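Side-chain contacts in PUM-HD domain-containing protein (PDB 7CGF), which binds RNA through its Pumilio homology domain and probably recognises elements in the 3' untranslated regions of mRNAs: residues A[91-94]-A[98-101]; A[177-182]-A[210-215]; A[184-189]-A[221-226]. The protein carries 2 engineered substitutions. All blocks are in the same frame, centred on the assembly; numbering follows the deposited sequence.

Overall arrangement
All three contacts lie in a Pumilio homology domain built from helical repeats. Interaction 1 comes first. It closes a short turn, since only three residues separate 91-94 from 98-101, and it ties the loop after helix 83-89 to helix 99-106. Interactions 2 and 3 follow, with centres about 35 and 40 Å from that of interaction 1. They cross along the chain, because 184-189 falls between 177-182 and 210-215, and 221-226 comes last. Interaction 2 closes a mostly helical loop within one predicted repeat. Interaction 3 joins that repeat to the next. The two touch where Leu178 and Val213 pack on Ile185.

Interaction 1: A[91-94]-A[98-101]; sequences FEYG and HWAR
The contact belongs to the turn between helix 83-89 and helix 99-106, in a predicted Pumilio repeat, where the indole of Trp99 lies against the backbone of Phe91 and Glu92. Trp99 NE1 donates a hydrogen bond to Glu92 O at 3.2 Å, bent to 146° at the hydrogen. The acceptor lies close to the indole plane. NE1 stands well above the plane of the carbonyl group, 53° out of it, and is not on a lone pair. Phe91 O is also near, 3.3 Å from NE1.

Pumilio repeats stack their helices side by side, and this turn packs against helix 119-129, further along the chain, through Phe91, which touches Val122 and Ala126. The Phe91 ring also meets the pyrrole end of the indole: Phe91 CD1 lies 4.1 Å from Trp99 CD1. With CG of Trp99 beside its backbone N (chi1 -72°), the indole reaches back over the turn. Its CD1 comes 3.8 Å from Phe91 CA. At the far end of the indole, Tyr93 CD1 stands 4.1 Å from Trp99 CZ2, at the edge of the indole. The carboxylate of Glu92 has its partner outside the turn: OE2 makes a salt bridge with Lys125.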
loop_
_atom_site.group_PDB
_atom_site.type_symbol
_atom_site.label_atom_id
_atom_site.label_comp_id
_atom_site.label_asym_id
_atom_site.label_seq_id
_atom_site.Cartn_x
_atom_site.Cartn_y
_atom_site.Cartn_z
ATOM N N PHE A 91 -0.116 21.849 8.660
ATOM C CA PHE A 91 -1.018 21.253 7.686
ATOM C C PHE A 91 -2.179 20.528 8.350
ATOM O O PHE A 91 -2.990 19.906 7.656
ATOM C CB PHE A 91 -0.259 20.279 6.764
ATOM C CG PHE A 91 0.484 20.952 5.649
ATOM C CD1 PHE A 91 -0.174 21.797 4.772
ATOM C CD2 PHE A 91 1.839 20.717 5.453
ATOM C CE1 PHE A 91 0.499 22.409 3.733
ATOM C CE2 PHE A 91 2.524 21.317 4.406
ATOM C CZ PHE A 91 1.846 22.179 3.548
ATOM N N GLU A 92 -2.284 20.594 9.671
ATOM C CA GLU A 92 -3.350 19.901 10.374
ATOM C C GLU A 92 -4.678 20.635 10.200
ATOM O O GLU A 92 -4.725 21.829 9.887
ATOM C CB GLU A 92 -3.044 19.779 11.869
ATOM C CG GLU A 92 -1.784 18.992 12.237
ATOM C CD GLU A 92 -1.881 17.494 11.946
ATOM O OE1 GLU A 92 -3.009 16.952 11.830
ATOM O OE2 GLU A 92 -0.807 16.856 11.842
ATOM N N TYR A 93 -5.773 19.904 10.407
ATOM C CA TYR A 93 -7.054 20.582 10.574
ATOM C C TYR A 93 -6.947 21.540 11.753
ATOM O O TYR A 93 -6.352 21.219 12.786
ATOM C CB TYR A 93 -8.187 19.577 10.831
ATOM C CG TYR A 93 -8.408 18.516 9.772
ATOM C CD1 TYR A 93 -8.391 18.828 8.417
ATOM C CD2 TYR A 93 -8.645 17.191 10.138
ATOM C CE1 TYR A 93 -8.599 17.844 7.449
ATOM C CE2 TYR A 93 -8.860 16.201 9.179
ATOM C CZ TYR A 93 -8.834 16.533 7.843
ATOM O OH TYR A 93 -9.044 15.545 6.909
ATOM N N GLY A 94 -7.534 22.717 11.613
ATOM C CA GLY A 94 -7.375 23.753 12.598
ATOM C C GLY A 94 -6.337 24.781 12.220
ATOM O O GLY A 94 -6.330 25.879 12.787
ATOM N N HIS A 98 -3.440 28.669 7.178
ATOM C CA HIS A 98 -2.033 28.683 6.813
ATOM C C HIS A 98 -1.688 27.747 5.664
ATOM O O HIS A 98 -0.554 27.798 5.176
ATOM C CB HIS A 98 -1.189 28.300 8.026
ATOM C CG HIS A 98 -1.183 29.344 9.092
ATOM N ND1 HIS A 98 -1.319 29.043 10.431
ATOM C CD2 HIS A 98 -1.048 30.687 9.015
ATOM C CE1 HIS A 98 -1.268 30.159 11.132
ATOM N NE2 HIS A 98 -1.109 31.171 10.298
ATOM N N TRP A 99 -2.634 26.922 5.212
ATOM C CA TRP A 99 -2.316 25.871 4.245
ATOM C C TRP A 99 -1.761 26.446 2.948
ATOM O O TRP A 99 -0.753 25.958 2.421
ATOM C CB TRP A 99 -3.557 25.044 3.944
ATOM C CG TRP A 99 -4.017 24.140 5.026
ATOM C CD1 TRP A 99 -3.393 23.858 6.212
ATOM C CD2 TRP A 99 -5.223 23.389 5.017
ATOM N NE1 TRP A 99 -4.145 22.965 6.937
ATOM C CE2 TRP A 99 -5.271 22.656 6.224
ATOM C CE3 TRP A 99 -6.275 23.266 4.103
ATOM C CZ2 TRP A 99 -6.333 21.811 6.542
ATOM C CZ3 TRP A 99 -7.322 22.428 4.413
ATOM C CH2 TRP A 99 -7.341 21.701 5.624
ATOM N N ALA A 100 -2.422 27.470 2.396
ATOM C CA ALA A 100 -1.997 27.983 1.098
ATOM C C ALA A 100 -0.613 28.620 1.175
ATOM O O ALA A 100 0.227 28.391 0.297
ATOM C CB ALA A 100 -3.026 28.974 0.555
ATOM N N ARG A 101 -0.347 29.407 2.225
ATOM C CA ARG A 101 0.968 30.015 2.374
ATOM C C ARG A 101 2.046 28.960 2.563
ATOM O O ARG A 101 3.167 29.115 2.064
ATOM C CB ARG A 101 0.986 30.993 3.551
ATOM C CG ARG A 101 0.264 32.302 3.287
ATOM C CD ARG A 101 0.286 33.176 4.544
ATOM N NE ARG A 101 1.652 33.482 4.968
ATOM C CZ ARG A 101 1.965 34.031 6.139
ATOM N NH1 ARG A 101 3.238 34.271 6.446
ATOM N NH2 ARG A 101 1.003 34.325 7.009
#

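Interaction 2: A[177-182]-A[210-215]; sequences TLLESS and TKPVIG
Leu178, the last residue of helix 172-178, and Leu179, just past it, pack on Pro212 and Val213 of helix 207-219. Both segments lie in one predicted Pumilio repeat of the helical-repeat RNA-binding domain. The contact joins the end of helix 172-178 to helix 207-219. The nearest atom of bound RNA is about 14 Å away, so neither segment touches it.

The interactions across the contact are apolar. Leu179 is the main residue on its side. It is the first residue to leave helical backbone angles after helix 172-178, and its side chain points at the other helix. CG stands beside the backbone N (chi1 -64°), which directs it to the second helix, and chi2 (166°) then divides the methyl groups between the ring and the backbone of Pro212. CD1 meets the proline ring, 3.8 Å from Pro212 CG and equally close to Pro212 CB. CD2 lies over the backbone instead, 3.7 Å from Pro212 O. The leucine side chain is set roughly perpendicular to the proline. Val213 adds a looser contact deeper in: its CG2 is 4.5 Å from Leu179 CG. Leu178 reaches the same CG2 with its CD1. It also packs on Val198 and Cys201 of helix 194-204 and on Met188, so it belongs to the interior of the repeat.

No hydrogen bond crosses between the segments; backbone bonds hold each segment's own turn. Glu180 N bonds to Thr177 O at 3.0 Å, carrying the chain round past Leu179. In the other helix Ile214 N bonds to Thr210 O at 2.8 Å. Pro212 has no N-H to give to the turn before it, and the helix is kinked there.

Leu179 and Pro212 lie on the solvent side; Leu178 and Val213 form the buried side, with Leu178 CD1 4.4 Å from Val213 CG2.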
loop_
_atom_site.group_PDB
_atom_site.type_symbol
_atom_site.label_atom_id
_atom_site.label_comp_id
_atom_site.label_asym_id
_atom_site.label_seq_id
_atom_site.Cartn_x
_atom_site.Cartn_y
_atom_site.Cartn_z
ATOM N N THR A 177 1.177 7.254 -16.509
ATOM C CA THR A 177 2.562 6.841 -16.290
ATOM C C THR A 177 2.670 5.325 -16.184
ATOM O O THR A 177 3.572 4.723 -16.778
ATOM C CB THR A 177 3.122 7.507 -15.036
ATOM O OG1 THR A 177 3.011 8.915 -15.158
ATOM C CG2 THR A 177 4.621 7.153 -14.871
ATOM N N LEU A 178 1.740 4.679 -15.463
ATOM C CA LEU A 178 1.662 3.217 -15.488
ATOM C C LEU A 178 1.543 2.678 -16.901
ATOM O O LEU A 178 2.053 1.591 -17.194
ATOM C CB LEU A 178 0.472 2.721 -14.661
ATOM C CG LEU A 178 0.636 2.923 -13.147
ATOM C CD1 LEU A 178 -0.614 2.458 -12.416
ATOM C CD2 LEU A 178 1.836 2.124 -12.680
ATOM N N LEU A 179 0.870 3.416 -17.781
ATOM C CA LEU A 179 0.654 3.010 -19.162
ATOM C C LEU A 179 1.638 3.663 -20.137
ATOM O O LEU A 179 1.420 3.602 -21.352
ATOM C CB LEU A 179 -0.783 3.344 -19.576
ATOM C CG LEU A 179 -1.871 2.589 -18.805
ATOM C CD1 LEU A 179 -3.237 3.236 -19.033
ATOM C CD2 LEU A 179 -1.863 1.135 -19.219
ATOM N N GLU A 180 2.733 4.248 -19.650
ATOM C CA GLU A 180 3.525 5.078 -20.555
ATOM C C GLU A 180 4.250 4.249 -21.620
ATOM O O GLU A 180 4.421 4.730 -22.743
ATOM C CB GLU A 180 4.497 5.959 -19.754
ATOM C CG GLU A 180 5.708 5.242 -19.214
ATOM C CD GLU A 180 6.525 6.099 -18.238
ATOM O OE1 GLU A 180 6.221 7.292 -18.080
ATOM O OE2 GLU A 180 7.468 5.569 -17.634
ATOM N N SER A 181 4.654 3.008 -21.311
ATOM C CA SER A 181 5.269 2.111 -22.280
ATOM C C SER A 181 4.748 0.703 -22.054
ATOM O O SER A 181 4.074 0.426 -21.062
ATOM C CB SER A 181 6.799 2.120 -22.185
ATOM O OG SER A 181 7.300 3.374 -22.589
ATOM N N SER A 182 5.102 -0.194 -22.983
ATOM C CA SER A 182 4.581 -1.562 -22.938
ATOM C C SER A 182 4.902 -2.253 -21.620
ATOM O O SER A 182 4.033 -2.919 -21.041
ATOM C CB SER A 182 5.143 -2.373 -24.101
ATOM O OG SER A 182 4.685 -1.841 -25.324
ATOM N N THR A 210 -8.837 1.833 -14.496
ATOM C CA THR A 210 -8.225 0.546 -14.179
ATOM C C THR A 210 -8.303 -0.455 -15.322
ATOM O O THR A 210 -7.483 -1.370 -15.365
ATOM C CB THR A 210 -8.865 -0.076 -12.935
ATOM O OG1 THR A 210 -10.234 -0.369 -13.206
ATOM C CG2 THR A 210 -8.775 0.876 -11.737
ATOM N N LYS A 211 -9.273 -0.336 -16.234
ATOM C CA LYS A 211 -9.373 -1.324 -17.310
ATOM C C LYS A 211 -8.077 -1.487 -18.104
ATOM O O LYS A 211 -7.595 -2.624 -18.228
ATOM C CB LYS A 211 -10.548 -0.965 -18.235
ATOM C CG LYS A 211 -10.822 -2.055 -19.260
ATOM C CD LYS A 211 -12.031 -1.744 -20.150
ATOM C CE LYS A 211 -12.356 -2.951 -21.032
ATOM N NZ LYS A 211 -13.540 -2.737 -21.924
ATOM N N PRO A 212 -7.445 -0.430 -18.625
ATOM C CA PRO A 212 -6.176 -0.646 -19.336
ATOM C C PRO A 212 -5.036 -1.088 -18.427
ATOM O O PRO A 212 -4.119 -1.767 -18.896
ATOM C CB PRO A 212 -5.891 0.715 -19.977
ATOM C CG PRO A 212 -6.665 1.698 -19.152
ATOM C CD PRO A 212 -7.881 0.979 -18.677
ATOM N N VAL A 213 -5.041 -0.686 -17.156
ATOM C CA VAL A 213 -4.015 -1.160 -16.226
ATOM C C VAL A 213 -4.132 -2.669 -16.056
ATOM O O VAL A 213 -3.149 -3.416 -16.168
ATOM C CB VAL A 213 -4.142 -0.424 -14.877
ATOM C CG1 VAL A 213 -3.243 -1.066 -13.811
ATOM C CG2 VAL A 213 -3.801 1.053 -15.042
ATOM N N ILE A 214 -5.349 -3.137 -15.797
ATOM C CA ILE A 214 -5.587 -4.570 -15.671
ATOM C C ILE A 214 -5.245 -5.279 -16.973
ATOM O O ILE A 214 -4.714 -6.396 -16.970
ATOM C CB ILE A 214 -7.039 -4.808 -15.228
ATOM C CG1 ILE A 214 -7.191 -4.319 -13.778
ATOM C CG2 ILE A 214 -7.434 -6.302 -15.354
ATOM C CD1 ILE A 214 -8.642 -4.155 -13.304
ATOM N N GLY A 215 -5.523 -4.636 -18.110
ATOM C CA GLY A 215 -5.207 -5.266 -19.385
ATOM C C GLY A 215 -3.723 -5.528 -19.562
ATOM O O GLY A 215 -3.325 -6.563 -20.104
#

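Interaction 3: A[184-189]-A[221-226]; sequences TIYEMS and FDEIAN
Helices 184-189 and 221-225 run nearly parallel, 16° apart in direction, with their axes 10.5 Å apart at closest approach and Ser189 and Ile224 nearest in backbone.

Ile224 is the central side chain. Its two branches go to different partners. CG1 lies 3.7 Å from Tyr186 CD1, and Ile224 CD1 also approaches Tyr186 CD1, at 4.1 Å. CG2, anti to the backbone N, packs at 3.9 Å on Ser189 CB. The tyrosine and isoleucine lie alongside one another, each extending toward the other's helix. Tyr186 has CG anti to its own backbone N (chi1 174°), which carries the ring across toward the second helix. Further out, Glu223 lies roughly perpendicular to the tyrosine. Its OE2 is 4.0 Å from Tyr186 OH, which is a contact and not a hydrogen bond.

The two helices occupy matching places in successive predicted Pumilio repeats, and such stacking of like helices builds the curved body of the domain. The RNA is about 7 Å away at the nearest atom.

Ser189 presents its carbon to Ile224 and turns its hydroxyl back along its own helix. Ser189 OG donates to Ile185 O at 2.8 Å. Ser189 N also bonds to that oxygen, from the opposite face of the carbonyl plane.

The hydroxyl is therefore satisfied within its own helix, and the buried part of the contact is apolar. At the outer edge, Arg220 links the two sides: it forms a salt bridge with Glu223 and a cation-pi contact with Tyr186. Its charge probably helps keep the carboxylate beside the ring.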
loop_
_atom_site.group_PDB
_atom_site.type_symbol
_atom_site.label_atom_id
_atom_site.label_comp_id
_atom_site.label_asym_id
_atom_site.label_seq_id
_atom_site.Cartn_x
_atom_site.Cartn_y
_atom_site.Cartn_z
ATOM N N THR A 184 5.843 -0.985 -18.596
ATOM C CA THR A 184 5.852 -0.214 -17.349
ATOM C C THR A 184 5.054 -0.910 -16.247
ATOM O O THR A 184 5.488 -0.949 -15.093
ATOM C CB THR A 184 5.303 1.188 -17.606
ATOM O OG1 THR A 184 6.020 1.763 -18.704
ATOM C CG2 THR A 184 5.517 2.086 -16.377
ATOM N N ILE A 185 3.877 -1.451 -16.571
ATOM C CA ILE A 185 3.080 -2.091 -15.526
ATOM C C ILE A 185 3.784 -3.331 -14.998
ATOM O O ILE A 185 3.780 -3.592 -13.787
ATOM C CB ILE A 185 1.664 -2.401 -16.038
ATOM C CG1 ILE A 185 0.759 -1.220 -15.788
ATOM C CG2 ILE A 185 1.103 -3.673 -15.388
ATOM C CD1 ILE A 185 0.441 -1.006 -14.327
ATOM N N TYR A 186 4.454 -4.079 -15.871
ATOM C CA TYR A 186 5.242 -5.209 -15.394
ATOM C C TYR A 186 6.351 -4.728 -14.461
ATOM O O TYR A 186 6.511 -5.247 -13.346
ATOM C CB TYR A 186 5.834 -5.992 -16.571
ATOM C CG TYR A 186 6.774 -7.068 -16.068
ATOM C CD1 TYR A 186 6.281 -8.277 -15.618
ATOM C CD2 TYR A 186 8.144 -6.835 -15.981
ATOM C CE1 TYR A 186 7.137 -9.251 -15.124
ATOM C CE2 TYR A 186 8.997 -7.787 -15.476
ATOM C CZ TYR A 186 8.485 -8.990 -15.053
ATOM O OH TYR A 186 9.337 -9.944 -14.563
ATOM N N GLU A 187 7.119 -3.726 -14.916
ATOM C CA GLU A 187 8.236 -3.179 -14.151
ATOM C C GLU A 187 7.771 -2.719 -12.779
ATOM O O GLU A 187 8.439 -2.976 -11.766
ATOM C CB GLU A 187 8.873 -2.013 -14.931
ATOM C CG GLU A 187 9.765 -1.056 -14.108
ATOM C CD GLU A 187 10.056 0.339 -14.755
ATOM O OE1 GLU A 187 10.922 1.069 -14.214
ATOM O OE2 GLU A 187 9.442 0.729 -15.776
ATOM N N MET A 188 6.615 -2.064 -12.723
ATOM C CA MET A 188 6.117 -1.574 -11.437
ATOM C C MET A 188 5.601 -2.717 -10.577
ATOM O O MET A 188 5.809 -2.733 -9.350
ATOM C CB MET A 188 5.010 -0.534 -11.648
ATOM C CG MET A 188 5.458 0.759 -12.326
ATOM S SD MET A 188 6.612 1.649 -11.264
ATOM C CE MET A 188 7.123 2.964 -12.405
ATOM N N SER A 189 4.904 -3.676 -11.192
ATOM C CA SER A 189 4.312 -4.762 -10.421
ATOM C C SER A 189 5.355 -5.659 -9.767
ATOM O O SER A 189 5.041 -6.315 -8.766
ATOM C CB SER A 189 3.409 -5.620 -11.303
ATOM O OG SER A 189 2.316 -4.856 -11.788
ATOM N N PHE A 221 0.538 -12.137 -17.241
ATOM C CA PHE A 221 -0.105 -12.631 -16.030
ATOM C C PHE A 221 0.739 -13.672 -15.308
ATOM O O PHE A 221 0.950 -13.573 -14.092
ATOM C CB PHE A 221 -1.467 -13.233 -16.378
ATOM C CG PHE A 221 -2.219 -13.707 -15.174
ATOM C CD1 PHE A 221 -2.902 -12.800 -14.382
ATOM C CD2 PHE A 221 -2.203 -15.048 -14.806
ATOM C CE1 PHE A 221 -3.575 -13.211 -13.266
ATOM C CE2 PHE A 221 -2.888 -15.461 -13.679
ATOM C CZ PHE A 221 -3.568 -14.529 -12.913
ATOM N N ASP A 222 1.191 -14.708 -16.024
ATOM C CA ASP A 222 1.877 -15.803 -15.343
ATOM C C ASP A 222 3.124 -15.313 -14.617
ATOM O O ASP A 222 3.391 -15.733 -13.482
ATOM C CB ASP A 222 2.252 -16.903 -16.330
ATOM C CG ASP A 222 1.052 -17.632 -16.884
ATOM O OD1 ASP A 222 -0.092 -17.358 -16.455
ATOM O OD2 ASP A 222 1.274 -18.498 -17.754
ATOM N N GLU A 223 3.900 -14.427 -15.256
ATOM C CA GLU A 223 5.120 -13.924 -14.630
ATOM C C GLU A 223 4.795 -13.071 -13.416
ATOM O O GLU A 223 5.458 -13.171 -12.371
ATOM C CB GLU A 223 5.922 -13.092 -15.621
ATOM C CG GLU A 223 6.454 -13.789 -16.830
ATOM C CD GLU A 223 6.968 -12.763 -17.810
ATOM O OE1 GLU A 223 6.195 -12.353 -18.722
ATOM O OE2 GLU A 223 8.115 -12.313 -17.596
ATOM N N ILE A 224 3.789 -12.206 -13.543
ATOM C CA ILE A 224 3.442 -11.325 -12.433
ATOM C C ILE A 224 2.846 -12.128 -11.278
ATOM O O ILE A 224 3.146 -11.873 -10.101
ATOM C CB ILE A 224 2.497 -10.223 -12.927
ATOM C CG1 ILE A 224 3.201 -9.362 -13.985
ATOM C CG2 ILE A 224 2.054 -9.298 -11.756
ATOM C CD1 ILE A 224 2.305 -8.268 -14.580
ATOM N N ALA A 225 2.022 -13.132 -11.598
ATOM C CA ALA A 225 1.342 -13.914 -10.572
ATOM C C ALA A 225 2.303 -14.694 -9.687
ATOM O O ALA A 225 1.997 -14.916 -8.511
ATOM C CB ALA A 225 0.350 -14.883 -11.219
ATOM N N ASN A 226 3.459 -15.121 -10.209
ATOM C CA ASN A 226 4.413 -15.812 -9.347
ATOM C C ASN A 226 5.571 -14.925 -8.906
ATOM O O ASN A 226 6.598 -15.440 -8.443
ATOM C CB ASN A 226 4.948 -17.082 -10.010
ATOM C CG ASN A 226 5.633 -17.981 -9.010
ATOM O OD1 ASN A 226 5.140 -18.155 -7.894
ATOM N ND2 ASN A 226 6.816 -18.490 -9.362
#